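Local structure of phosphotriesterase homology protein (Escherichia coli, 1BF6) at residues T8-H13 with M238-T244; E38-L42 with Y255-Y259; T54-R60 with C79-Y83; A203-F207 with N285-F290. The protein hydrolyses phosphorylated glyceryl acetates and some aromatic acetates and propionates, using two bound zinc ions. All coordinates share one frame; numbering follows the deposited sequence.

Contact 1. Residues T8-H13 with M238-T244; sequences TLAHEH and MLSMDIT. With ZN (zinc ion), chain C; SO4 (sulfate ion), chain F.
The Glu12 carboxylate is wrapped by the chain of 240-243, taking donors on both oxygens. Glu12 OE2 accepts from Ser240 OG at 2.7 Å on its anti side and from Met241 N at 2.8 Å on its syn side. A weak third bond to OE2 comes from Asp242 N. Glu12 OE1 takes Ile243 N at 3.0 Å, nearly straight at 170°. A bend at chi2 folds the Glu12 chain so that both oxygens meet this backbone. A glutamine here would probably leave one of these N-H groups facing an amide NH2 and set the 240-243 backbone freer to shift. Ser240 OG also accepts from His11 N, and Ala10 N bonds to Leu239 O. These bonds join the first strand, 7-12, to the last, 237-239, and so close the TIM barrel. The metal site lies at the C-terminal ends of these strands. His11 NE2 binds the zinc at 2.3 Å, His13 NE2 at 2.2 Å and Asp242 OD1 at 2.4 Å; Glu124 completes the protein ligands. The Asp242 carboxylate runs alongside both imidazoles, its plane 80° from the His11 ring and 44° from the His13 ring. Thr54 takes a hydrogen bond with His13 ND1, the ring nitrogen away from the metal.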
loop_
_atom_site.group_PDB
_atom_site.type_symbol
_atom_site.label_atom_id
_atom_site.label_comp_id
_atom_site.label_asym_id
_atom_site.label_seq_id
_atom_site.Cartn_x
_atom_site.Cartn_y
_atom_site.Cartn_z
ATOM N N THR A 8 7.017 3.203 -9.367
ATOM C CA THR A 8 6.381 2.223 -8.495
ATOM C C THR A 8 5.135 2.817 -7.833
ATOM O O THR A 8 5.187 3.920 -7.270
ATOM C CB THR A 8 7.364 1.760 -7.360
ATOM O OG1 THR A 8 8.501 1.106 -7.930
ATOM C CG2 THR A 8 6.661 0.812 -6.382
ATOM N N LEU A 9 4.006 2.109 -7.945
ATOM C CA LEU A 9 2.756 2.518 -7.289
ATOM C C LEU A 9 2.864 1.765 -5.954
ATOM O O LEU A 9 2.823 0.542 -5.923
ATOM C CB LEU A 9 1.536 2.059 -8.094
ATOM C CG LEU A 9 0.967 3.087 -9.090
ATOM C CD1 LEU A 9 2.042 3.616 -10.019
ATOM C CD2 LEU A 9 -0.184 2.470 -9.873
ATOM N N ALA A 10 3.034 2.524 -4.878
ATOM C CA ALA A 10 3.268 1.982 -3.535
ATOM C C ALA A 10 2.139 1.258 -2.805
ATOM O O ALA A 10 2.393 0.599 -1.794
ATOM C CB ALA A 10 3.823 3.091 -2.639
ATOM N N HIS A 11 0.911 1.359 -3.308
ATOM C CA HIS A 11 -0.232 0.734 -2.628
ATOM C C HIS A 11 -1.399 0.516 -3.574
ATOM O O HIS A 11 -2.195 1.425 -3.802
ATOM C CB HIS A 11 -0.693 1.628 -1.482
ATOM C CG HIS A 11 -1.726 0.994 -0.601
ATOM N ND1 HIS A 11 -1.523 0.708 0.736
ATOM C CD2 HIS A 11 -2.985 0.568 -0.886
ATOM C CE1 HIS A 11 -2.627 0.137 1.218
ATOM N NE2 HIS A 11 -3.536 0.032 0.274
ATOM N N GLU A 12 -1.518 -0.705 -4.074
ATOM C CA GLU A 12 -2.577 -1.053 -5.007
ATOM C C GLU A 12 -3.136 -2.444 -4.760
ATOM O O GLU A 12 -2.577 -3.242 -4.000
ATOM C CB GLU A 12 -2.034 -1.034 -6.441
ATOM C CG GLU A 12 -1.497 0.306 -6.911
ATOM C CD GLU A 12 -2.532 1.404 -6.869
ATOM O OE1 GLU A 12 -3.746 1.113 -6.959
ATOM O OE2 GLU A 12 -2.133 2.574 -6.742
ATOM N N HIS A 13 -4.253 -2.723 -5.422
ATOM C CA HIS A 13 -4.876 -4.029 -5.376
ATOM C C HIS A 13 -5.118 -4.422 -6.812
ATOM O O HIS A 13 -5.650 -3.619 -7.576
ATOM C CB HIS A 13 -6.211 -3.982 -4.640
ATOM C CG HIS A 13 -6.073 -3.647 -3.197
ATOM N ND1 HIS A 13 -5.713 -4.560 -2.230
ATOM C CD2 HIS A 13 -6.154 -2.451 -2.568
ATOM C CE1 HIS A 13 -5.578 -3.906 -1.079
ATOM N NE2 HIS A 13 -5.838 -2.628 -1.242
ATOM N N MET A 238 5.733 8.559 -0.586
ATOM C CA MET A 238 5.438 7.671 -1.700
ATOM C C MET A 238 3.967 7.874 -2.105
ATOM O O MET A 238 3.167 8.402 -1.316
ATOM C CB MET A 238 5.800 6.223 -1.391
ATOM C CG MET A 238 7.317 6.051 -1.227
ATOM S SD MET A 238 7.900 4.362 -1.204
ATOM C CE MET A 238 7.316 3.839 0.408
ATOM N N LEU A 239 3.630 7.480 -3.335
ATOM C CA LEU A 239 2.295 7.718 -3.895
ATOM C C LEU A 239 1.598 6.512 -4.497
ATOM O O LEU A 239 2.246 5.567 -4.945
ATOM C CB LEU A 239 2.410 8.779 -5.011
ATOM C CG LEU A 239 3.204 10.071 -4.752
ATOM C CD1 LEU A 239 3.338 10.858 -6.062
ATOM C CD2 LEU A 239 2.545 10.923 -3.700
ATOM N N SER A 240 0.260 6.591 -4.549
ATOM C CA SER A 240 -0.574 5.549 -5.147
ATOM C C SER A 240 -2.061 5.954 -5.242
ATOM O O SER A 240 -2.445 7.040 -4.804
ATOM C CB SER A 240 -0.426 4.214 -4.397
ATOM O OG SER A 240 0.017 3.193 -5.285
ATOM N N MET A 241 -2.868 5.063 -5.818
ATOM C CA MET A 241 -4.312 5.267 -6.015
ATOM C C MET A 241 -5.177 4.391 -5.087
ATOM O O MET A 241 -6.349 4.699 -4.820
ATOM C CB MET A 241 -4.686 4.901 -7.461
ATOM C CG MET A 241 -3.901 5.626 -8.554
ATOM S SD MET A 241 -4.224 7.358 -8.519
ATOM C CE MET A 241 -5.938 7.363 -9.028
ATOM N N ASP A 242 -4.599 3.280 -4.624
ATOM C CA ASP A 242 -5.313 2.309 -3.790
ATOM C C ASP A 242 -6.617 1.861 -4.483
ATOM O O ASP A 242 -7.707 1.973 -3.893
ATOM C CB ASP A 242 -5.623 2.874 -2.399
ATOM C CG ASP A 242 -6.195 1.824 -1.453
ATOM O OD1 ASP A 242 -6.036 0.614 -1.731
ATOM O OD2 ASP A 242 -6.814 2.214 -0.458
ATOM N N ILE A 243 -6.503 1.421 -5.743
ATOM C CA ILE A 243 -7.659 0.928 -6.510
ATOM C C ILE A 243 -8.180 -0.320 -5.774
ATOM O O ILE A 243 -7.395 -1.208 -5.413
ATOM C CB ILE A 243 -7.273 0.557 -7.967
ATOM C CG1 ILE A 243 -6.837 1.808 -8.745
ATOM C CG2 ILE A 243 -8.421 -0.147 -8.667
ATOM C CD1 ILE A 243 -7.876 2.908 -8.788
ATOM N N THR A 244 -9.494 -0.367 -5.553
ATOM C CA THR A 244 -10.125 -1.468 -4.823
ATOM C C THR A 244 -11.442 -1.979 -5.427
ATOM O O THR A 244 -11.910 -3.052 -5.054
ATOM C CB THR A 244 -10.458 -1.039 -3.367
ATOM O OG1 THR A 244 -11.343 0.089 -3.389
ATOM C CG2 THR A 244 -9.202 -0.657 -2.580
HETATM ZN ZN ZN C . -5.592 -0.928 0.075
HETATM S S SO4 F . -13.087 2.418 -1.055
HETATM O O1 SO4 F . -14.522 2.622 -0.882
HETATM O O2 SO4 F . -12.813 0.927 -1.221
HETATM O O3 SO4 F . -12.522 3.127 -2.317
HETATM O O4 SO4 F . -12.347 3.003 0.147
HETATM O O HOH W 1 5.624 5.998 -4.942
#

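Contact 2. Residues E38-L42 with Y255-Y259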
loop_
_atom_site.group_PDB
_atom_site.type_symbol
_atom_site.label_atom_id
_atom_site.label_comp_id
_atom_site.label_asym_id
_atom_site.label_seq_id
_atom_site.Cartn_x
_atom_site.Cartn_y
_atom_site.Cartn_z
ATOM N N GLU A 38 -4.965 -2.235 -17.842
ATOM C CA GLU A 38 -4.561 -1.135 -16.968
ATOM C C GLU A 38 -3.057 -1.185 -16.688
ATOM O O GLU A 38 -2.414 -0.148 -16.549
ATOM C CB GLU A 38 -5.326 -1.193 -15.649
ATOM C CG GLU A 38 -6.843 -1.002 -15.787
ATOM C CD GLU A 38 -7.292 0.452 -15.700
ATOM O OE1 GLU A 38 -6.460 1.354 -15.453
ATOM O OE2 GLU A 38 -8.509 0.695 -15.852
ATOM N N MET A 39 -2.498 -2.390 -16.593
ATOM C CA MET A 39 -1.064 -2.528 -16.327
ATOM C C MET A 39 -0.280 -2.119 -17.567
ATOM O O MET A 39 0.769 -1.501 -17.450
ATOM C CB MET A 39 -0.704 -3.952 -15.871
ATOM C CG MET A 39 -1.324 -4.361 -14.523
ATOM S SD MET A 39 -0.962 -3.285 -13.117
ATOM C CE MET A 39 -2.568 -2.435 -12.866
ATOM N N ASN A 40 -0.808 -2.428 -18.750
ATOM C CA ASN A 40 -0.159 -2.031 -20.000
ATOM C C ASN A 40 -0.154 -0.501 -20.106
ATOM O O ASN A 40 0.833 0.090 -20.549
ATOM C CB ASN A 40 -0.869 -2.637 -21.214
ATOM C CG ASN A 40 -0.618 -4.127 -21.360
ATOM O OD1 ASN A 40 -1.410 -4.842 -21.979
ATOM N ND2 ASN A 40 0.491 -4.597 -20.820
ATOM N N ASP A 41 -1.244 0.137 -19.673
ATOM C CA ASP A 41 -1.345 1.601 -19.696
ATOM C C ASP A 41 -0.301 2.194 -18.743
ATOM O O ASP A 41 0.330 3.210 -19.039
ATOM C CB ASP A 41 -2.741 2.067 -19.251
ATOM C CG ASP A 41 -3.855 1.649 -20.213
ATOM O OD1 ASP A 41 -3.571 1.047 -21.275
ATOM O OD2 ASP A 41 -5.029 1.919 -19.883
ATOM N N LEU A 42 -0.149 1.568 -17.579
ATOM C CA LEU A 42 0.831 2.025 -16.605
ATOM C C LEU A 42 2.245 1.928 -17.192
ATOM O O LEU A 42 3.052 2.841 -17.021
ATOM C CB LEU A 42 0.754 1.189 -15.320
ATOM C CG LEU A 42 -0.382 1.444 -14.329
ATOM C CD1 LEU A 42 -0.227 0.471 -13.151
ATOM C CD2 LEU A 42 -0.368 2.882 -13.844
ATOM N N TYR A 255 -11.604 5.822 -13.354
ATOM C CA TYR A 255 -10.404 6.594 -13.654
ATOM C C TYR A 255 -9.135 5.786 -13.915
ATOM O O TYR A 255 -8.205 6.290 -14.549
ATOM C CB TYR A 255 -10.170 7.633 -12.553
ATOM C CG TYR A 255 -10.264 7.075 -11.147
ATOM C CD1 TYR A 255 -11.499 6.979 -10.490
ATOM C CD2 TYR A 255 -9.123 6.645 -10.468
ATOM C CE1 TYR A 255 -11.593 6.465 -9.184
ATOM C CE2 TYR A 255 -9.209 6.129 -9.163
ATOM C CZ TYR A 255 -10.441 6.040 -8.534
ATOM O OH TYR A 255 -10.524 5.504 -7.265
ATOM N N GLY A 256 -9.099 4.544 -13.431
ATOM C CA GLY A 256 -7.937 3.683 -13.629
ATOM C C GLY A 256 -6.688 4.013 -12.811
ATOM O O GLY A 256 -6.571 5.098 -12.203
ATOM N N TYR A 257 -5.750 3.065 -12.800
ATOM C CA TYR A 257 -4.484 3.222 -12.077
ATOM C C TYR A 257 -3.634 4.356 -12.641
ATOM O O TYR A 257 -3.042 5.128 -11.881
ATOM C CB TYR A 257 -3.653 1.937 -12.136
ATOM C CG TYR A 257 -4.325 0.719 -11.552
ATOM C CD1 TYR A 257 -5.230 -0.019 -12.303
ATOM C CD2 TYR A 257 -4.039 0.296 -10.248
ATOM C CE1 TYR A 257 -5.838 -1.138 -11.788
ATOM C CE2 TYR A 257 -4.644 -0.837 -9.714
ATOM C CZ TYR A 257 -5.543 -1.547 -10.494
ATOM O OH TYR A 257 -6.160 -2.664 -9.997
ATOM N N ASP A 258 -3.588 4.467 -13.969
ATOM C CA ASP A 258 -2.784 5.511 -14.609
ATOM C C ASP A 258 -3.291 6.939 -14.447
ATOM O O ASP A 258 -2.712 7.861 -15.008
ATOM C CB ASP A 258 -2.496 5.182 -16.080
ATOM C CG ASP A 258 -3.730 5.286 -16.984
ATOM O OD1 ASP A 258 -4.872 5.466 -16.501
ATOM O OD2 ASP A 258 -3.534 5.168 -18.208
ATOM N N TYR A 259 -4.383 7.117 -13.703
ATOM C CA TYR A 259 -4.921 8.446 -13.425
ATOM C C TYR A 259 -3.821 9.236 -12.715
ATOM O O TYR A 259 -3.727 10.453 -12.847
ATOM C CB TYR A 259 -6.144 8.339 -12.509
ATOM C CG TYR A 259 -6.713 9.650 -12.048
ATOM C CD1 TYR A 259 -6.259 10.270 -10.879
ATOM C CD2 TYR A 259 -7.749 10.256 -12.752
ATOM C CE1 TYR A 259 -6.834 11.463 -10.425
ATOM C CE2 TYR A 259 -8.329 11.437 -12.307
ATOM C CZ TYR A 259 -7.869 12.032 -11.150
ATOM O OH TYR A 259 -8.456 13.196 -10.729
HETATM O O HOH W 2 -4.018 2.160 -15.767
HETATM O O HOH W 3 -1.282 5.729 -19.567
#
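Met39 and Tyr257 meet with the methyl group over the ring. Met39 CE lies 3.6 Å from the centroid of the Tyr257 ring and 11° off its normal, a CH-pi contact. The sulfur stands farther out above the same ring, with Met39 SD 5.3 Å from the Tyr257 centroid, which makes this a Met-aromatic contact. Met39 leaves its helix pointing away from the loop. Bends at chi2 (-56°) and chi3 bring the methyl back to the ring. Glu38 crosses Tyr257 at about a right angle, with its CG in plane at the ring edge and its CB 3.5 Å from Tyr257 CD1. The carboxylate of Glu38 reaches past the ring to the backbone. Tyr257 N donates to Glu38 OE1 at 3.2 Å, coming from above the carboxylate plane. Water 2 links Glu38 O and OE1 to Asp258 N. Leu42 packs both methyls on Tyr257 CB, and Leu42 CD2 also lies 3.6 Å from Asp258 N. Asp41 and Asp258 bring like charges close, OD2 to OD2 at 3.9 Å. Lys250 forms salt bridges with Glu38, Asp41 and Asp258 and probably offsets their repulsion. Water 3 joins Asp41 O to Asp258 OD2. Gly256 has positive phi, and a side chain there would run into Glu38 OE1. Residues 256-259 form a type I turn that leads into helix 259-270. Tyr257 OH is hydrogen-bonded to His13 O, next to the zinc site. The whole arrangement joins an outer helix of the TIM barrel, 32-44, to the loop that follows its last strand.

Contact 3. Residues T54-R60 with C79-Y83; sequences TNRYMGR and CTGYY
The loop 54-60 has no regular structure and runs beside the end of strand 75-80, with Asn55 CA 5.0 Å from Thr80 CA. They lie at the C-terminal ends of neighbouring parallel strands of the TIM barrel, 47-52 and 75-80, where the zinc ions bind. Water 4 bridges Thr54 O and Cys79 N, and water 5 ties Asn55 OD1 and Tyr57 N to Gly81 O. The Asn55 amide lies against the Gly81 peptide, and its ND2 is bonded to Ala123 O. Tyr57 and Tyr82 run side by side with near-parallel rings that barely overlap, centroids 5.8 Å apart. Glu103 and His91 hold the Tyr82 hydroxyl. Arg60 bends at chi3 (67°) and brings NH1 to Cys79 O at 3.0 Å, in the carbonyl plane, though the bond is bent, at 130°. Its NE and NH2 form salt bridges with Asp113 and Glu107. A leucine in its place would probably leave both acids without this positive partner and Cys79 O without this donor. Tyr83 stands near the second zinc and meets His157 edge-to-face. Met58 crosses it at about a right angle. Met58 CE sits over the middle of the Tyr83 ring, 3.9 Å from its centroid.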
loop_
_atom_site.group_PDB
_atom_site.type_symbol
_atom_site.label_atom_id
_atom_site.label_comp_id
_atom_site.label_asym_id
_atom_site.label_seq_id
_atom_site.Cartn_x
_atom_site.Cartn_y
_atom_site.Cartn_z
ATOM N N THR A 54 -3.110 -6.772 -1.026
ATOM C CA THR A 54 -4.147 -7.740 -0.673
ATOM C C THR A 54 -3.542 -8.937 0.060
ATOM O O THR A 54 -2.876 -9.748 -0.565
ATOM C CB THR A 54 -4.879 -8.294 -1.944
ATOM O OG1 THR A 54 -5.313 -7.209 -2.780
ATOM C CG2 THR A 54 -6.096 -9.124 -1.553
ATOM N N ASN A 55 -3.742 -9.024 1.377
ATOM C CA ASN A 55 -3.236 -10.191 2.101
ATOM C C ASN A 55 -4.227 -11.366 1.969
ATOM O O ASN A 55 -5.320 -11.219 1.383
ATOM C CB ASN A 55 -2.803 -9.887 3.555
ATOM C CG ASN A 55 -3.742 -8.969 4.300
ATOM O OD1 ASN A 55 -4.934 -9.239 4.428
ATOM N ND2 ASN A 55 -3.186 -7.903 4.870
ATOM N N ARG A 56 -3.843 -12.539 2.462
ATOM C CA ARG A 56 -4.672 -13.730 2.297
ATOM C C ARG A 56 -6.189 -13.613 2.438
ATOM O O ARG A 56 -6.922 -13.889 1.486
ATOM C CB ARG A 56 -4.161 -14.885 3.167
ATOM C CG ARG A 56 -4.921 -16.165 2.909
ATOM C CD ARG A 56 -4.245 -17.371 3.527
ATOM N NE ARG A 56 -5.094 -18.549 3.395
ATOM C CZ ARG A 56 -4.774 -19.761 3.835
ATOM N NH1 ARG A 56 -3.609 -19.969 4.433
ATOM N NH2 ARG A 56 -5.643 -20.763 3.710
ATOM N N TYR A 57 -6.643 -13.183 3.610
ATOM C CA TYR A 57 -8.064 -13.085 3.895
ATOM C C TYR A 57 -8.796 -11.846 3.390
ATOM O O TYR A 57 -9.929 -11.560 3.793
ATOM C CB TYR A 57 -8.307 -13.374 5.371
ATOM C CG TYR A 57 -7.793 -14.756 5.743
ATOM C CD1 TYR A 57 -8.550 -15.901 5.478
ATOM C CD2 TYR A 57 -6.513 -14.926 6.292
ATOM C CE1 TYR A 57 -8.044 -17.187 5.739
ATOM C CE2 TYR A 57 -6.005 -16.204 6.558
ATOM C CZ TYR A 57 -6.772 -17.324 6.278
ATOM O OH TYR A 57 -6.269 -18.579 6.537
ATOM N N MET A 58 -8.132 -11.128 2.485
ATOM C CA MET A 58 -8.702 -9.965 1.828
ATOM C C MET A 58 -9.062 -10.445 0.418
ATOM O O MET A 58 -9.616 -9.694 -0.389
ATOM C CB MET A 58 -7.685 -8.819 1.745
ATOM C CG MET A 58 -7.534 -8.009 3.024
ATOM S SD MET A 58 -6.109 -6.895 2.972
ATOM C CE MET A 58 -6.810 -5.488 2.034
ATOM N N GLY A 59 -8.753 -11.703 0.127
ATOM C CA GLY A 59 -9.063 -12.258 -1.179
ATOM C C GLY A 59 -7.903 -12.277 -2.155
ATOM O O GLY A 59 -8.112 -12.194 -3.373
ATOM N N ARG A 60 -6.681 -12.401 -1.629
ATOM C CA ARG A 60 -5.485 -12.451 -2.466
ATOM C C ARG A 60 -5.540 -13.645 -3.417
ATOM O O ARG A 60 -6.139 -14.679 -3.109
ATOM C CB ARG A 60 -4.225 -12.544 -1.583
ATOM C CG ARG A 60 -2.875 -12.484 -2.339
ATOM C CD ARG A 60 -1.688 -12.726 -1.383
ATOM N NE ARG A 60 -1.696 -14.101 -0.883
ATOM C CZ ARG A 60 -1.255 -14.480 0.317
ATOM N NH1 ARG A 60 -0.744 -13.597 1.164
ATOM N NH2 ARG A 60 -1.396 -15.743 0.692
ATOM N N CYS A 79 2.016 -9.331 -0.872
ATOM C CA CYS A 79 2.148 -9.112 0.573
ATOM C C CYS A 79 1.627 -10.257 1.448
ATOM O O CYS A 79 1.029 -11.225 0.960
ATOM C CB CYS A 79 1.426 -7.828 0.983
ATOM S SG CYS A 79 -0.401 -7.926 0.935
ATOM N N THR A 80 1.901 -10.142 2.744
ATOM C CA THR A 80 1.435 -11.106 3.748
ATOM C C THR A 80 1.015 -10.320 4.985
ATOM O O THR A 80 1.639 -9.309 5.332
ATOM C CB THR A 80 2.525 -12.159 4.158
ATOM O OG1 THR A 80 1.968 -13.031 5.156
ATOM C CG2 THR A 80 3.770 -11.489 4.737
ATOM N N GLY A 81 -0.067 -10.752 5.635
ATOM C CA GLY A 81 -0.510 -10.066 6.838
ATOM C C GLY A 81 -1.989 -10.240 7.129
ATOM O O GLY A 81 -2.628 -11.151 6.602
ATOM N N TYR A 82 -2.499 -9.409 8.027
ATOM C CA TYR A 82 -3.916 -9.404 8.391
ATOM C C TYR A 82 -4.387 -7.952 8.309
ATOM O O TYR A 82 -3.665 -7.025 8.698
ATOM C CB TYR A 82 -4.148 -10.023 9.776
ATOM C CG TYR A 82 -4.121 -11.542 9.742
ATOM C CD1 TYR A 82 -2.920 -12.247 9.888
ATOM C CD2 TYR A 82 -5.295 -12.278 9.523
ATOM C CE1 TYR A 82 -2.886 -13.638 9.811
ATOM C CE2 TYR A 82 -5.275 -13.673 9.449
ATOM C CZ TYR A 82 -4.066 -14.348 9.589
ATOM O OH TYR A 82 -4.032 -15.721 9.461
ATOM N N TYR A 83 -5.607 -7.773 7.809
ATOM C CA TYR A 83 -6.198 -6.458 7.554
ATOM C C TYR A 83 -6.550 -5.537 8.726
ATOM O O TYR A 83 -5.753 -4.688 9.103
ATOM C CB TYR A 83 -7.380 -6.660 6.608
ATOM C CG TYR A 83 -7.910 -5.409 5.939
ATOM C CD1 TYR A 83 -7.103 -4.293 5.742
ATOM C CD2 TYR A 83 -9.236 -5.353 5.511
ATOM C CE1 TYR A 83 -7.607 -3.148 5.139
ATOM C CE2 TYR A 83 -9.748 -4.226 4.905
ATOM C CZ TYR A 83 -8.935 -3.123 4.724
ATOM O OH TYR A 83 -9.481 -1.996 4.160
HETATM O O HOH W 4 -0.680 -9.644 -2.396
HETATM O O HOH W 5 -5.305 -11.576 5.819
HETATM O O HOH W 6 -1.527 -13.040 4.319
#

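Contact 4. Residues A203-F207 with N285-F290; sequences AYVQF and NPSQFF
Phe289 turns an edge of its ring to the face of Tyr204 in a T-shaped stack. The centroids of the Tyr204 and Phe289 rings are 4.9 Å apart and the planes meet at 64°. Phe289 CD2 makes the closest approach, 3.4 Å from Tyr204 CD1, offset toward the rim of the tyrosine ring. The two side chains slide past each other in opposite directions. In Phe289, CG stands opposite the backbone N (chi1 -174°), which carries the ring off the helix toward the strand. Tyr204 has CG opposite its carbonyl carbon (chi1 -78°), and its ring extends toward the helix. Here the last long helix of the TIM barrel, 275-289, packs on strand 204-207. The axes approach to 11.5 Å, a distance the two aromatic rings fill. Asn285 CB meets the edge of the Tyr204 ring at 4.4 Å from CE2. The Asn285 amide turns elsewhere, and its ND2 bonds to Val237 O and Leu234 O. Phe289 also has a cation-pi contact with Arg180, a residue that binds glucose. Phe290 packs against Phe289, with Phe289 CD1 over one face of its ring. The edge of the Phe290 ring approaches Gln206, while Met238 and Ala10 pack against Phe290 from neighbouring strands.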
loop_
_atom_site.group_PDB
_atom_site.type_symbol
_atom_site.label_atom_id
_atom_site.label_comp_id
_atom_site.label_asym_id
_atom_site.label_seq_id
_atom_site.Cartn_x
_atom_site.Cartn_y
_atom_site.Cartn_z
ATOM N N ALA A 203 9.863 7.273 9.732
ATOM C CA ALA A 203 9.017 6.454 8.881
ATOM C C ALA A 203 8.722 7.123 7.525
ATOM O O ALA A 203 9.021 8.315 7.337
ATOM C CB ALA A 203 7.702 6.145 9.615
ATOM N N TYR A 204 8.263 6.319 6.561
ATOM C CA TYR A 204 7.847 6.833 5.247
ATOM C C TYR A 204 6.327 7.006 5.345
ATOM O O TYR A 204 5.662 6.327 6.149
ATOM C CB TYR A 204 8.150 5.856 4.124
ATOM C CG TYR A 204 9.592 5.836 3.679
ATOM C CD1 TYR A 204 10.574 5.237 4.464
ATOM C CD2 TYR A 204 9.968 6.377 2.442
ATOM C CE1 TYR A 204 11.895 5.165 4.034
ATOM C CE2 TYR A 204 11.290 6.311 1.993
ATOM C CZ TYR A 204 12.252 5.701 2.800
ATOM O OH TYR A 204 13.561 5.619 2.379
ATOM N N VAL A 205 5.791 7.957 4.584
ATOM C CA VAL A 205 4.353 8.230 4.562
ATOM C C VAL A 205 3.827 8.105 3.129
ATOM O O VAL A 205 4.570 8.304 2.159
ATOM C CB VAL A 205 4.010 9.630 5.133
ATOM C CG1 VAL A 205 4.317 9.683 6.635
ATOM C CG2 VAL A 205 4.783 10.731 4.375
ATOM N N GLN A 206 2.552 7.745 3.002
ATOM C CA GLN A 206 1.948 7.581 1.693
ATOM C C GLN A 206 0.694 8.399 1.420
ATOM O O GLN A 206 -0.169 8.552 2.281
ATOM C CB GLN A 206 1.639 6.115 1.438
ATOM C CG GLN A 206 2.870 5.281 1.253
ATOM C CD GLN A 206 2.589 3.809 1.178
ATOM O OE1 GLN A 206 1.423 3.361 1.151
ATOM N NE2 GLN A 206 3.658 3.029 1.167
ATOM N N PHE A 207 0.678 9.012 0.235
ATOM C CA PHE A 207 -0.467 9.764 -0.264
ATOM C C PHE A 207 -0.920 8.753 -1.315
ATOM O O PHE A 207 -0.525 8.820 -2.490
ATOM C CB PHE A 207 -0.033 11.093 -0.915
ATOM C CG PHE A 207 0.314 12.188 0.079
ATOM C CD1 PHE A 207 1.286 11.987 1.070
ATOM C CD2 PHE A 207 -0.325 13.428 0.021
ATOM C CE1 PHE A 207 1.606 13.005 1.985
ATOM C CE2 PHE A 207 -0.012 14.448 0.928
ATOM C CZ PHE A 207 0.958 14.237 1.916
ATOM N N ASN A 285 12.445 6.793 -4.014
ATOM C CA ASN A 285 11.923 6.288 -2.745
ATOM C C ASN A 285 11.559 4.800 -2.750
ATOM O O ASN A 285 12.032 4.054 -1.900
ATOM C CB ASN A 285 10.745 7.148 -2.244
ATOM C CG ASN A 285 11.182 8.521 -1.775
ATOM O OD1 ASN A 285 12.372 8.830 -1.729
ATOM N ND2 ASN A 285 10.218 9.354 -1.423
ATOM N N PRO A 286 10.734 4.343 -3.711
ATOM C CA PRO A 286 10.357 2.923 -3.759
ATOM C C PRO A 286 11.560 1.992 -3.936
ATOM O O PRO A 286 11.629 0.923 -3.316
ATOM C CB PRO A 286 9.444 2.854 -4.979
ATOM C CG PRO A 286 8.809 4.195 -5.007
ATOM C CD PRO A 286 9.969 5.116 -4.711
ATOM N N SER A 287 12.482 2.380 -4.818
ATOM C CA SER A 287 13.682 1.587 -5.067
ATOM C C SER A 287 14.495 1.415 -3.780
ATOM O O SER A 287 15.047 0.351 -3.540
ATOM C CB SER A 287 14.546 2.247 -6.142
ATOM O OG SER A 287 13.859 2.287 -7.385
ATOM N N GLN A 288 14.537 2.455 -2.951
ATOM C CA GLN A 288 15.276 2.416 -1.691
ATOM C C GLN A 288 14.509 1.668 -0.600
ATOM O O GLN A 288 15.113 0.961 0.215
ATOM C CB GLN A 288 15.569 3.840 -1.193
ATOM C CG GLN A 288 16.336 4.721 -2.183
ATOM C CD GLN A 288 16.446 6.186 -1.745
ATOM O OE1 GLN A 288 15.695 6.660 -0.881
ATOM N NE2 GLN A 288 17.378 6.915 -2.360
ATOM N N PHE A 289 13.180 1.776 -0.620
ATOM C CA PHE A 289 12.344 1.167 0.414
ATOM C C PHE A 289 11.924 -0.284 0.225
ATOM O O PHE A 289 12.066 -1.098 1.147
ATOM C CB PHE A 289 11.102 2.044 0.654
ATOM C CG PHE A 289 10.236 1.587 1.798
ATOM C CD1 PHE A 289 9.224 0.639 1.596
ATOM C CD2 PHE A 289 10.429 2.102 3.073
ATOM C CE1 PHE A 289 8.419 0.212 2.659
ATOM C CE2 PHE A 289 9.627 1.683 4.149
ATOM C CZ PHE A 289 8.621 0.736 3.936
ATOM N N PHE A 290 11.405 -0.603 -0.955
ATOM C CA PHE A 290 10.897 -1.940 -1.260
ATOM C C PHE A 290 11.902 -3.027 -1.556
ATOM O O PHE A 290 11.548 -4.209 -1.584
ATOM C CB PHE A 290 9.844 -1.868 -2.377
ATOM C CG PHE A 290 8.635 -1.077 -1.994
ATOM C CD1 PHE A 290 7.773 -1.540 -0.995
ATOM C CD2 PHE A 290 8.395 0.169 -2.557
ATOM C CE1 PHE A 290 6.692 -0.762 -0.558
ATOM C CE2 PHE A 290 7.315 0.958 -2.128
ATOM C CZ PHE A 290 6.463 0.493 -1.126
#

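In the fold
From the N terminus, residues 8-13 open contact 1, which closes only at 238-244 and joins the first barrel strand to the last. Helix 32-44 opens contact 2, which closes at 255-259, so contacts 1 and 2 cross. Contact 3 is short. It opens and closes between 54 and 83, within the spans of both contacts 1 and 2, and ties two neighbouring strand ends beside the zinc ions. Contact 4 starts at 203-207 and ends at 285-290, crossing contacts 1 and 2 and bringing the C-terminal helix onto the barrel. Contact 1 is the hub: Tyr257 of contact 2 packs on Ile243, Met58 of contact 3 packs on His13, and Val205 and Phe207 of contact 4 probably bond to the Met238 backbone.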